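Long-range contacts in dihydrophenazinedicarboxylate synthase (Burkholderia, PDB 4HMW), which catalyses FMN-dependent oxidations by molecular oxygen in the terminal steps of phenazine antibiotic biosynthesis: residues D74-I79 against R179-E184; M136-S141 against A157-L162; V16-P21 against F187-S192. All blocks are in the same frame, centred on the assembly; numbering follows the deposited sequence. Where two conformers were deposited one is given.

Interaction 1. Residues D74-I79 against R179-E184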
loop_
_atom_site.group_PDB
_atom_site.type_symbol
_atom_site.label_atom_id
_atom_site.label_comp_id
_atom_site.label_asym_id
_atom_site.label_seq_id
_atom_site.Cartn_x
_atom_site.Cartn_y
_atom_site.Cartn_z
ATOM N N ASP B 74 -11.165 -14.381 -8.693
ATOM C CA ASP B 74 -11.686 -15.733 -8.898
ATOM C C ASP B 74 -11.255 -16.610 -7.728
ATOM O O ASP B 74 -10.637 -16.111 -6.767
ATOM C CB ASP B 74 -11.253 -16.288 -10.256
ATOM C CG ASP B 74 -9.747 -16.516 -10.372
ATOM O OD1 ASP B 74 -9.073 -16.630 -9.341
ATOM O OD2 ASP B 74 -9.245 -16.624 -11.530
ATOM N N ASP B 75 -11.526 -17.899 -7.798
ATOM C CA ASP B 75 -11.254 -18.782 -6.664
ATOM C C ASP B 75 -9.785 -18.967 -6.331
ATOM O O ASP B 75 -9.457 -19.518 -5.286
ATOM C CB ASP B 75 -11.869 -20.153 -6.917
ATOM C CG ASP B 75 -13.359 -20.072 -7.096
ATOM O OD1 ASP B 75 -13.800 -19.807 -8.241
ATOM O OD2 ASP B 75 -14.095 -20.241 -6.094
ATOM N N ARG B 76 -8.899 -18.500 -7.201
ATOM C CA ARG B 76 -7.473 -18.676 -6.970
ATOM C C ARG B 76 -6.737 -17.365 -6.657
ATOM O O ARG B 76 -5.591 -17.402 -6.246
ATOM C CB ARG B 76 -6.816 -19.346 -8.180
ATOM C CG ARG B 76 -7.141 -20.829 -8.345
ATOM C CD ARG B 76 -6.353 -21.430 -9.510
ATOM N NE ARG B 76 -6.904 -21.025 -10.802
ATOM C CZ ARG B 76 -6.256 -21.112 -11.966
ATOM N NH1 ARG B 76 -5.010 -21.582 -12.013
ATOM N NH2 ARG B 76 -6.851 -20.724 -13.094
ATOM N N GLY B 77 -7.365 -16.218 -6.886
ATOM C CA GLY B 77 -6.690 -14.974 -6.577
ATOM C C GLY B 77 -7.276 -13.754 -7.242
ATOM O O GLY B 77 -8.376 -13.764 -7.781
ATOM N N VAL B 78 -6.504 -12.690 -7.183
ATOM C CA VAL B 78 -6.915 -11.358 -7.578
ATOM C C VAL B 78 -6.320 -10.997 -8.936
ATOM O O VAL B 78 -5.108 -11.007 -9.108
ATOM C CB VAL B 78 -6.410 -10.378 -6.538
ATOM C CG1 VAL B 78 -6.768 -8.965 -6.947
ATOM C CG2 VAL B 78 -7.003 -10.736 -5.153
ATOM N N ILE B 79 -7.177 -10.654 -9.888
ATOM C CA ILE B 79 -6.754 -10.448 -11.273
ATOM C C ILE B 79 -6.563 -8.963 -11.513
ATOM O O ILE B 79 -7.414 -8.146 -11.117
ATOM C CB ILE B 79 -7.793 -11.021 -12.197
ATOM C CG1 ILE B 79 -7.748 -12.551 -12.064
ATOM C CG2 ILE B 79 -7.549 -10.596 -13.655
ATOM C CD1 ILE B 79 -8.707 -13.256 -12.961
ATOM N N ARG B 179 -2.627 -12.988 -12.153
ATOM C CA ARG B 179 -3.377 -13.361 -10.966
ATOM C C ARG B 179 -2.454 -13.361 -9.751
ATOM O O ARG B 179 -1.458 -14.068 -9.716
ATOM C CB ARG B 179 -4.026 -14.737 -11.154
ATOM C CG ARG B 179 -4.981 -15.125 -9.970
ATOM C CD ARG B 179 -5.479 -16.553 -10.091
ATOM N NE ARG B 179 -6.196 -16.773 -11.342
ATOM C CZ ARG B 179 -5.701 -17.338 -12.449
ATOM N NH1 ARG B 179 -6.491 -17.444 -13.504
ATOM N NH2 ARG B 179 -4.459 -17.821 -12.522
ATOM N N LEU B 180 -2.793 -12.551 -8.744
ATOM C CA LEU B 180 -2.089 -12.576 -7.500
ATOM C C LEU B 180 -2.674 -13.697 -6.681
ATOM O O LEU B 180 -3.783 -13.588 -6.201
ATOM C CB LEU B 180 -2.189 -11.222 -6.799
ATOM C CG LEU B 180 -1.517 -11.088 -5.427
ATOM C CD1 LEU B 180 -0.046 -11.423 -5.510
ATOM C CD2 LEU B 180 -1.729 -9.687 -4.840
ATOM N N GLU B 181 -1.927 -14.784 -6.556
ATOM C CA GLU B 181 -2.371 -15.975 -5.843
ATOM C C GLU B 181 -1.740 -15.994 -4.455
ATOM O O GLU B 181 -0.501 -16.032 -4.314
ATOM C CB GLU B 181 -1.987 -17.253 -6.611
ATOM C CG GLU B 181 -2.501 -17.271 -8.023
ATOM C CD GLU B 181 -2.347 -18.618 -8.704
ATOM O OE1 GLU B 181 -1.548 -19.472 -8.228
ATOM O OE2 GLU B 181 -3.018 -18.812 -9.747
ATOM N N PRO B 182 -2.575 -15.941 -3.418
ATOM C CA PRO B 182 -2.001 -15.754 -2.088
ATOM C C PRO B 182 -1.410 -17.022 -1.507
ATOM O O PRO B 182 -1.965 -18.106 -1.736
ATOM C CB PRO B 182 -3.213 -15.319 -1.245
ATOM C CG PRO B 182 -4.390 -15.896 -1.954
ATOM C CD PRO B 182 -4.045 -15.840 -3.413
ATOM N N HIS B 183 -0.313 -16.883 -0.758
ATOM C CA HIS B 183 0.091 -17.912 0.213
ATOM C C HIS B 183 -0.142 -17.440 1.645
ATOM O O HIS B 183 0.065 -18.210 2.592
ATOM C CB HIS B 183 1.568 -18.301 0.048
ATOM C CG HIS B 183 2.518 -17.186 0.310
ATOM N ND1 HIS B 183 3.073 -16.445 -0.703
ATOM C CD2 HIS B 183 3.003 -16.670 1.469
ATOM C CE1 HIS B 183 3.851 -15.510 -0.183
ATOM N NE2 HIS B 183 3.822 -15.623 1.132
ATOM N N GLU B 184 -0.544 -16.176 1.803
ATOM C CA GLU B 184 -0.774 -15.620 3.138
ATOM C C GLU B 184 -1.742 -14.468 2.979
ATOM O O GLU B 184 -1.607 -13.688 2.057
ATOM C CB GLU B 184 0.534 -15.131 3.788
ATOM C CG GLU B 184 0.331 -14.543 5.181
ATOM C CD GLU B 184 1.633 -14.038 5.818
ATOM O OE1 GLU B 184 1.597 -13.660 7.010
ATOM O OE2 GLU B 184 2.705 -14.031 5.148
#
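Asp-74 OD2 is gripped twice by Arg-179: NE, with the oxygen near the guanidinium plane, gives a fairly straight bond of 3.1 Å to its syn lone pair, and NH1 adds a weak second bond. The salt bridge ties the turn between strands 63-74 and 77-83 to strand 175-182, the antiparallel neighbour of 77-83 in the FMN-binding beta-sheet of the pyridoxamine 5'-phosphate oxidase family. The turn, type I from Asp-74 to Gly-77, is closed as an Asx turn: OD1 of Asp-74 accepts from the backbone N of Arg-76 at 2.8 Å, met from above the carboxylate plane. One carboxylate thus shapes the turn with one oxygen and holds the facing strand with the other. Arg-179 CG stands anti to the backbone N (chi1 -174°), and the chain bends at chi3. Over its guanidinium lies that of Arg-76, centres 3.8 Å apart and planes inclined by 26°. Two like charges stacked this closely probably depend on the surrounding acids: Asp-74 holds the edge of Arg-179, while Glu-181 OE2 accepts from its NH2 at 3.3 Å. Next to the turn the strands pair regularly, Val-78 and Leu-180 exchanging two backbone bonds, their side chains on the sheet face opposite to Ile-79 and Arg-179. Gly-77 has backbone angles that a CB would not tolerate, and its CA comes to 3.2 Å from Leu-180 O in a CA-H...O contact.

Interaction 2. Residues M136-S141 against A157-L162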
loop_
_atom_site.group_PDB
_atom_site.type_symbol
_atom_site.label_atom_id
_atom_site.label_comp_id
_atom_site.label_asym_id
_atom_site.label_seq_id
_atom_site.Cartn_x
_atom_site.Cartn_y
_atom_site.Cartn_z
ATOM N N MET B 136 -9.086 4.130 -23.657
ATOM C CA MET B 136 -8.108 3.391 -22.867
ATOM C C MET B 136 -7.129 2.670 -23.804
ATOM O O MET B 136 -5.914 2.696 -23.570
ATOM C CB MET B 136 -8.804 2.401 -21.912
ATOM C CG MET B 136 -7.832 1.544 -21.108
ATOM S SD MET B 136 -7.085 0.148 -22.040
ATOM C CE MET B 136 -6.175 -0.611 -20.700
ATOM N N HIS B 137 -7.648 2.034 -24.855
ATOM C CA HIS B 137 -6.786 1.344 -25.831
ATOM C C HIS B 137 -5.780 2.295 -26.423
ATOM O O HIS B 137 -4.621 1.960 -26.612
ATOM C CB HIS B 137 -7.598 0.809 -27.010
ATOM C CG HIS B 137 -8.426 -0.378 -26.669
ATOM N ND1 HIS B 137 -9.389 -0.883 -27.517
ATOM C CD2 HIS B 137 -8.441 -1.162 -25.567
ATOM C CE1 HIS B 137 -9.961 -1.929 -26.950
ATOM N NE2 HIS B 137 -9.395 -2.125 -25.774
ATOM N N ALA B 138 -6.245 3.483 -26.760
ATOM C CA ALA B 138 -5.397 4.429 -27.474
ATOM C C ALA B 138 -4.254 4.905 -26.564
ATOM O O ALA B 138 -3.102 4.982 -26.994
ATOM C CB ALA B 138 -6.231 5.616 -28.000
ATOM N N MET B 139 -4.548 5.240 -25.322
ATOM C CA MET B 139 -3.496 5.729 -24.448
ATOM C C MET B 139 -2.554 4.583 -24.048
ATOM O O MET B 139 -1.329 4.762 -23.978
ATOM C CB MET B 139 -4.077 6.414 -23.194
ATOM C CG MET B 139 -3.000 7.048 -22.283
ATOM S SD MET B 139 -1.988 8.253 -23.154
ATOM C CE MET B 139 -3.174 9.577 -23.422
ATOM N N SER B 140 -3.121 3.409 -23.785
ATOM C CA SER B 140 -2.324 2.246 -23.408
ATOM C C SER B 140 -1.391 1.823 -24.553
ATOM O O SER B 140 -0.295 1.318 -24.311
ATOM C CB SER B 140 -3.206 1.062 -23.028
ATOM O OG SER B 140 -3.864 1.260 -21.788
ATOM N N SER B 141 -1.835 2.015 -25.797
ATOM C CA SER B 141 -1.021 1.669 -26.952
ATOM C C SER B 141 0.084 2.701 -27.175
ATOM O O SER B 141 1.192 2.341 -27.550
ATOM C CB SER B 141 -1.858 1.585 -28.211
ATOM O OG SER B 141 -2.818 0.523 -28.148
ATOM N N ALA B 157 -0.813 13.384 -28.815
ATOM C CA ALA B 157 -1.210 13.428 -30.224
ATOM C C ALA B 157 -1.345 12.037 -30.837
ATOM O O ALA B 157 -2.236 11.806 -31.672
ATOM C CB ALA B 157 -0.209 14.263 -31.042
ATOM N N HIS B 158 -0.452 11.120 -30.465
ATOM C CA HIS B 158 -0.502 9.773 -31.035
ATOM C C HIS B 158 -1.717 9.027 -30.512
ATOM O O HIS B 158 -2.359 8.295 -31.244
ATOM C CB HIS B 158 0.769 8.977 -30.754
ATOM C CG HIS B 158 1.934 9.442 -31.547
ATOM N ND1 HIS B 158 1.853 9.669 -32.908
ATOM C CD2 HIS B 158 3.204 9.750 -31.184
ATOM C CE1 HIS B 158 3.025 10.082 -33.348
ATOM N NE2 HIS B 158 3.859 10.146 -32.324
ATOM N N ALA B 159 -2.049 9.230 -29.243
ATOM C CA ALA B 159 -3.250 8.598 -28.705
ATOM C C ALA B 159 -4.484 9.088 -29.441
ATOM O O ALA B 159 -5.361 8.293 -29.777
ATOM C CB ALA B 159 -3.368 8.841 -27.189
ATOM N N ALA B 160 -4.539 10.384 -29.720
ATOM C CA ALA B 160 -5.650 10.961 -30.468
ATOM C C ALA B 160 -5.760 10.382 -31.891
ATOM O O ALA B 160 -6.862 10.110 -32.379
ATOM C CB ALA B 160 -5.479 12.461 -30.538
ATOM N N GLU B 161 -4.621 10.214 -32.553
ATOM C CA GLU B 161 -4.591 9.611 -33.898
ATOM C C GLU B 161 -5.164 8.207 -33.903
ATOM O O GLU B 161 -5.919 7.847 -34.821
ATOM C CB GLU B 161 -3.161 9.536 -34.429
ATOM C CG GLU B 161 -2.541 10.880 -34.802
ATOM C CD GLU B 161 -1.037 10.775 -35.057
ATOM O OE1 GLU B 161 -0.431 9.696 -34.777
ATOM O OE2 GLU B 161 -0.460 11.785 -35.537
ATOM N N LEU B 162 -4.790 7.398 -32.908
ATOM C CA LEU B 162 -5.273 6.024 -32.849
ATOM C C LEU B 162 -6.782 5.997 -32.678
ATOM O O LEU B 162 -7.490 5.203 -33.319
ATOM C CB LEU B 162 -4.618 5.263 -31.697
ATOM C CG LEU B 162 -3.149 4.930 -31.923
ATOM C CD1 LEU B 162 -2.578 4.326 -30.668
ATOM C CD2 LEU B 162 -2.988 4.007 -33.126
#
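Ala-138 and Ala-159 bring the two helices together, their CA atoms only 4.8 Å apart. The helical segments cross at 137° between their N-to-C directions, with axes 8.1 Å apart at closest, a separation that small side chains at the crossing make possible. The tight part is centred on the methyl of Ala-138: CB lies 3.3 Å from the carbonyl O of Ala-159 and 4.0 Å from CB of Leu-162. Leu-162 CD1 reaches farther along helix 134-142, to CB of Ser-141 at 3.8 Å. Ser-141 turns its hydroxyl back to its own helix, OG anti to the carbonyl carbon (chi1 -65°), and donates to His-137 O at 2.8 Å, while its backbone N reaches that oxygen from the other face. Met-139 adds a single methyl: its CB points away, but bends at chi2 and chi3 bring CE to 3.8 Å from Ala-159 CB. No hydrogen bond crosses the interface, and the solvent side of helix 152-165 carries its own polar pair, His-158 ND1 to Glu-161 OE1. Ser-140, which probably binds substrate as in relatives, lies off this contact. Helix 134-142 packs on helix 152-165 through Ala-138, Met-139 and Ser-141, and on Trp-129 of helix 122-130 through Met-136, Ser-140 and Ser-141.

Interaction 3. Residues V16-P21 against F187-S192. With FMN (flavin mononucleotide), chain C.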
loop_
_atom_site.group_PDB
_atom_site.type_symbol
_atom_site.label_atom_id
_atom_site.label_comp_id
_atom_site.label_asym_id
_atom_site.label_seq_id
_atom_site.Cartn_x
_atom_site.Cartn_y
_atom_site.Cartn_z
ATOM N N VAL B 16 -15.036 1.832 13.487
ATOM C CA VAL B 16 -14.582 0.896 14.521
ATOM C C VAL B 16 -15.729 -0.084 14.777
ATOM O O VAL B 16 -16.909 0.218 14.497
ATOM C CB VAL B 16 -14.166 1.615 15.833
ATOM C CG1 VAL B 16 -12.827 2.355 15.682
ATOM C CG2 VAL B 16 -15.278 2.560 16.286
ATOM N N ASP B 17 -15.368 -1.255 15.277
ATOM C CA ASP B 17 -16.330 -2.253 15.711
ATOM C C ASP B 17 -17.273 -2.747 14.603
ATOM O O ASP B 17 -18.409 -3.132 14.887
ATOM C CB ASP B 17 -17.115 -1.716 16.918
ATOM C CG ASP B 17 -16.193 -1.228 18.029
ATOM O OD1 ASP B 17 -15.117 -1.852 18.223
ATOM O OD2 ASP B 17 -16.554 -0.221 18.706
ATOM N N VAL B 18 -16.808 -2.818 13.354
ATOM C CA VAL B 18 -17.636 -3.516 12.388
ATOM C C VAL B 18 -17.736 -4.989 12.782
ATOM O O VAL B 18 -16.899 -5.511 13.508
ATOM C CB VAL B 18 -17.208 -3.336 10.952
ATOM C CG1 VAL B 18 -17.100 -1.817 10.668
ATOM C CG2 VAL B 18 -15.950 -4.128 10.652
ATOM N N LEU B 19 -18.801 -5.644 12.340
ATOM C CA LEU B 19 -19.013 -7.019 12.718
ATOM C C LEU B 19 -18.021 -7.883 11.950
ATOM O O LEU B 19 -17.697 -7.608 10.788
ATOM C CB LEU B 19 -20.412 -7.465 12.359
ATOM C CG LEU B 19 -20.874 -8.698 13.123
ATOM C CD1 LEU B 19 -21.360 -8.323 14.526
ATOM C CD2 LEU B 19 -21.972 -9.461 12.303
ATOM N N PHE B 20 -17.582 -8.951 12.576
ATOM C CA PHE B 20 -16.530 -9.804 11.988
ATOM C C PHE B 20 -16.698 -11.167 12.668
ATOM O O PHE B 20 -15.846 -11.609 13.410
ATOM C CB PHE B 20 -15.184 -9.167 12.274
ATOM C CG PHE B 20 -13.978 -9.872 11.645
ATOM C CD1 PHE B 20 -14.117 -10.917 10.733
ATOM C CD2 PHE B 20 -12.697 -9.456 11.985
ATOM C CE1 PHE B 20 -12.997 -11.517 10.182
ATOM C CE2 PHE B 20 -11.584 -10.062 11.441
ATOM C CZ PHE B 20 -11.733 -11.107 10.539
ATOM N N PRO B 21 -17.805 -11.838 12.384
ATOM C CA PRO B 21 -18.053 -13.109 13.077
ATOM C C PRO B 21 -17.045 -14.168 12.674
ATOM O O PRO B 21 -16.794 -15.074 13.475
ATOM C CB PRO B 21 -19.474 -13.489 12.641
ATOM C CG PRO B 21 -19.755 -12.680 11.434
ATOM C CD PRO B 21 -18.976 -11.400 11.614
ATOM N N PHE B 187 -6.597 -10.371 7.670
ATOM C CA PHE B 187 -7.801 -9.560 7.754
ATOM C C PHE B 187 -7.728 -8.814 9.066
ATOM O O PHE B 187 -7.576 -9.430 10.121
ATOM C CB PHE B 187 -9.000 -10.475 7.721
ATOM C CG PHE B 187 -9.183 -11.168 6.396
ATOM C CD1 PHE B 187 -8.476 -12.328 6.124
ATOM C CD2 PHE B 187 -10.041 -10.672 5.440
ATOM C CE1 PHE B 187 -8.589 -12.960 4.928
ATOM C CE2 PHE B 187 -10.181 -11.328 4.229
ATOM C CZ PHE B 187 -9.442 -12.481 3.975
ATOM N N TRP B 188 -7.826 -7.494 9.004
ATOM C CA TRP B 188 -7.711 -6.616 10.189
ATOM C C TRP B 188 -8.921 -5.707 10.309
ATOM O O TRP B 188 -9.307 -5.076 9.340
ATOM C CB TRP B 188 -6.469 -5.763 10.014
ATOM C CG TRP B 188 -6.055 -4.824 11.137
ATOM C CD1 TRP B 188 -5.077 -5.049 12.048
ATOM C CD2 TRP B 188 -6.563 -3.516 11.428
ATOM N NE1 TRP B 188 -4.915 -3.977 12.879
ATOM C CE2 TRP B 188 -5.793 -3.001 12.510
ATOM C CE3 TRP B 188 -7.531 -2.700 10.848
ATOM C CZ2 TRP B 188 -6.012 -1.745 13.052
ATOM C CZ3 TRP B 188 -7.725 -1.434 11.379
ATOM C CH2 TRP B 188 -6.971 -0.972 12.467
ATOM N N ALA B 189 -9.519 -5.631 11.497
ATOM C CA ALA B 189 -10.681 -4.776 11.692
ATOM C C ALA B 189 -10.535 -4.033 13.005
ATOM O O ALA B 189 -10.403 -4.629 14.056
ATOM C CB ALA B 189 -11.948 -5.571 11.675
ATOM N N ALA B 190 -10.596 -2.719 12.923
ATOM C CA ALA B 190 -10.383 -1.846 14.077
ATOM C C ALA B 190 -11.465 -2.062 15.133
ATOM O O ALA B 190 -12.641 -2.339 14.823
ATOM C CB ALA B 190 -10.400 -0.386 13.635
ATOM N N SER B 191 -11.052 -1.884 16.384
ATOM C CA SER B 191 -11.928 -1.952 17.559
ATOM C C SER B 191 -11.753 -0.694 18.347
ATOM O O SER B 191 -10.636 -0.225 18.523
ATOM C CB SER B 191 -11.505 -3.083 18.461
ATOM O OG SER B 191 -11.618 -4.321 17.805
ATOM N N SER B 192 -12.847 -0.153 18.868
ATOM C CA SER B 192 -12.720 1.064 19.669
ATOM C C SER B 192 -11.898 0.880 20.950
ATOM O O SER B 192 -11.329 1.865 21.436
ATOM C CB SER B 192 -14.084 1.682 19.960
ATOM O OG SER B 192 -14.878 0.802 20.733
HETATM N N1 FMN C . 0.973 -0.147 13.549
HETATM C C2 FMN C . 2.145 0.322 14.076
HETATM O O2 FMN C . 2.953 -0.447 14.565
HETATM N N3 FMN C . 2.438 1.657 14.007
HETATM C C4 FMN C . 1.537 2.544 13.472
HETATM O O4 FMN C . 1.839 3.754 13.433
HETATM C C4A FMN C . 0.331 2.079 12.961
HETATM N N5 FMN C . -0.606 2.959 12.448
HETATM C C5A FMN C . -1.787 2.440 11.911
HETATM C C6 FMN C . -2.706 3.312 11.368
HETATM C C7 FMN C . -3.871 2.835 10.802
HETATM C C7M FMN C . -4.831 3.818 10.230
HETATM C C8 FMN C . -4.143 1.472 10.815
HETATM C C8M FMN C . -5.387 0.931 10.193
HETATM C C9 FMN C . -3.223 0.594 11.356
HETATM C C9A FMN C . -2.061 1.075 11.946
HETATM N N10 FMN C . -1.107 0.200 12.530
HETATM C C10 FMN C . 0.062 0.720 13.024
HETATM C "C1'" FMN C . -1.283 -1.273 12.624
HETATM C "C2'" FMN C . -0.630 -1.987 11.438
HETATM O "O2'" FMN C . -1.407 -1.841 10.241
HETATM C "C3'" FMN C . -0.416 -3.478 11.704
HETATM O "O3'" FMN C . -1.669 -4.052 12.012
HETATM C "C4'" FMN C . 0.612 -3.717 12.825
HETATM O "O4'" FMN C . 1.568 -2.673 12.822
HETATM C "C5'" FMN C . 1.233 -5.102 12.736
HETATM O "O5'" FMN C . 1.810 -5.298 11.462
HETATM P P FMN C . 2.812 -6.510 11.183
HETATM O O1P FMN C . 4.137 -6.190 11.848
HETATM O O2P FMN C . 2.195 -7.777 11.795
HETATM O O3P FMN C . 2.970 -6.550 9.702
HETATM O O HOH W 1 -14.131 -2.196 20.877
HETATM O O HOH W 2 -14.542 -4.494 18.056
HETATM O O HOH W 3 -13.985 -2.043 12.341
#
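Asp-17 binds the end of the 187-192 segment through both carboxylate oxygens and its own backbone. OD2 accepts from the hydroxyl of Ser-192 at 2.8 Å through its syn lone pair; OD1 takes the backbone N of the same residue at 2.9 Å, on the syn side but 35° out of the carboxylate plane. CG stands anti to the carbonyl carbon (chi1 -53°), and the oxygens beyond it come nearer to Ser-192 than the direction of CB alone would suggest. In the main chain, Asp-17 N donates to Ala-190 O at 3.0 Å. Water extends this polar network: one molecule donates to Asp-17 OD1 and Ser-192 OG, a second to Asp-17 OD1 and Ser-191 OG, and a third links Val-18 N to Ala-190 O. Ser-191 OG is also bonded to Leu-195 O. Arg-197 completes the polar set by donating to the carbonyl oxygens of both Val-18 and Ala-190.

The apolar contacts flank these bonds. Val-16 CG1 meets Ala-190 CB at 4.2 Å. Farther along, the ring of Phe-20 lies beside strand 184-189, with CD2 near Ala-189 CB and CZ 4.0 Å from Phe-187 CB. The two phenylalanine side chains cross at about a right angle, and each meets Trp-37 of helix 30-43 edge-to-face.

Trp-188 points away from the N-terminal segment, and its indole meets the cofactor: CH2 comes to 3.4 Å from the flavin methyl C8M, and NE1 to 3.4 Å from the ribityl O3'. The N-terminal arm therefore covers the back of a strand that lines the FMN pocket, a site shared between subunits as in the pyridoxamine 5'-phosphate oxidase family.

In the fold
The three contacts, all partly buried, illustrate how chemistry follows position in one fold. Interaction 1 lies nearest the centre of the chain and joins two strands of the sheet, combining backbone pairing with a charged cluster at the turn. Interactions 2 and 3 are peripheral, about 44 Å apart between centres and on opposite sides of the chain's centre. Interaction 3 reaches the same sheet as interaction 1 through the next strand, but there an irregular N-terminal segment binds by a carboxylate, water and aromatic packing behind the strand whose tryptophan meets the flavin. Interaction 2 joins helix to helix by close van der Waals packing, with no hydrogen bond across. Interactions 1 and 2 both touch the second subunit, whereas the protein segments of interaction 3 do not.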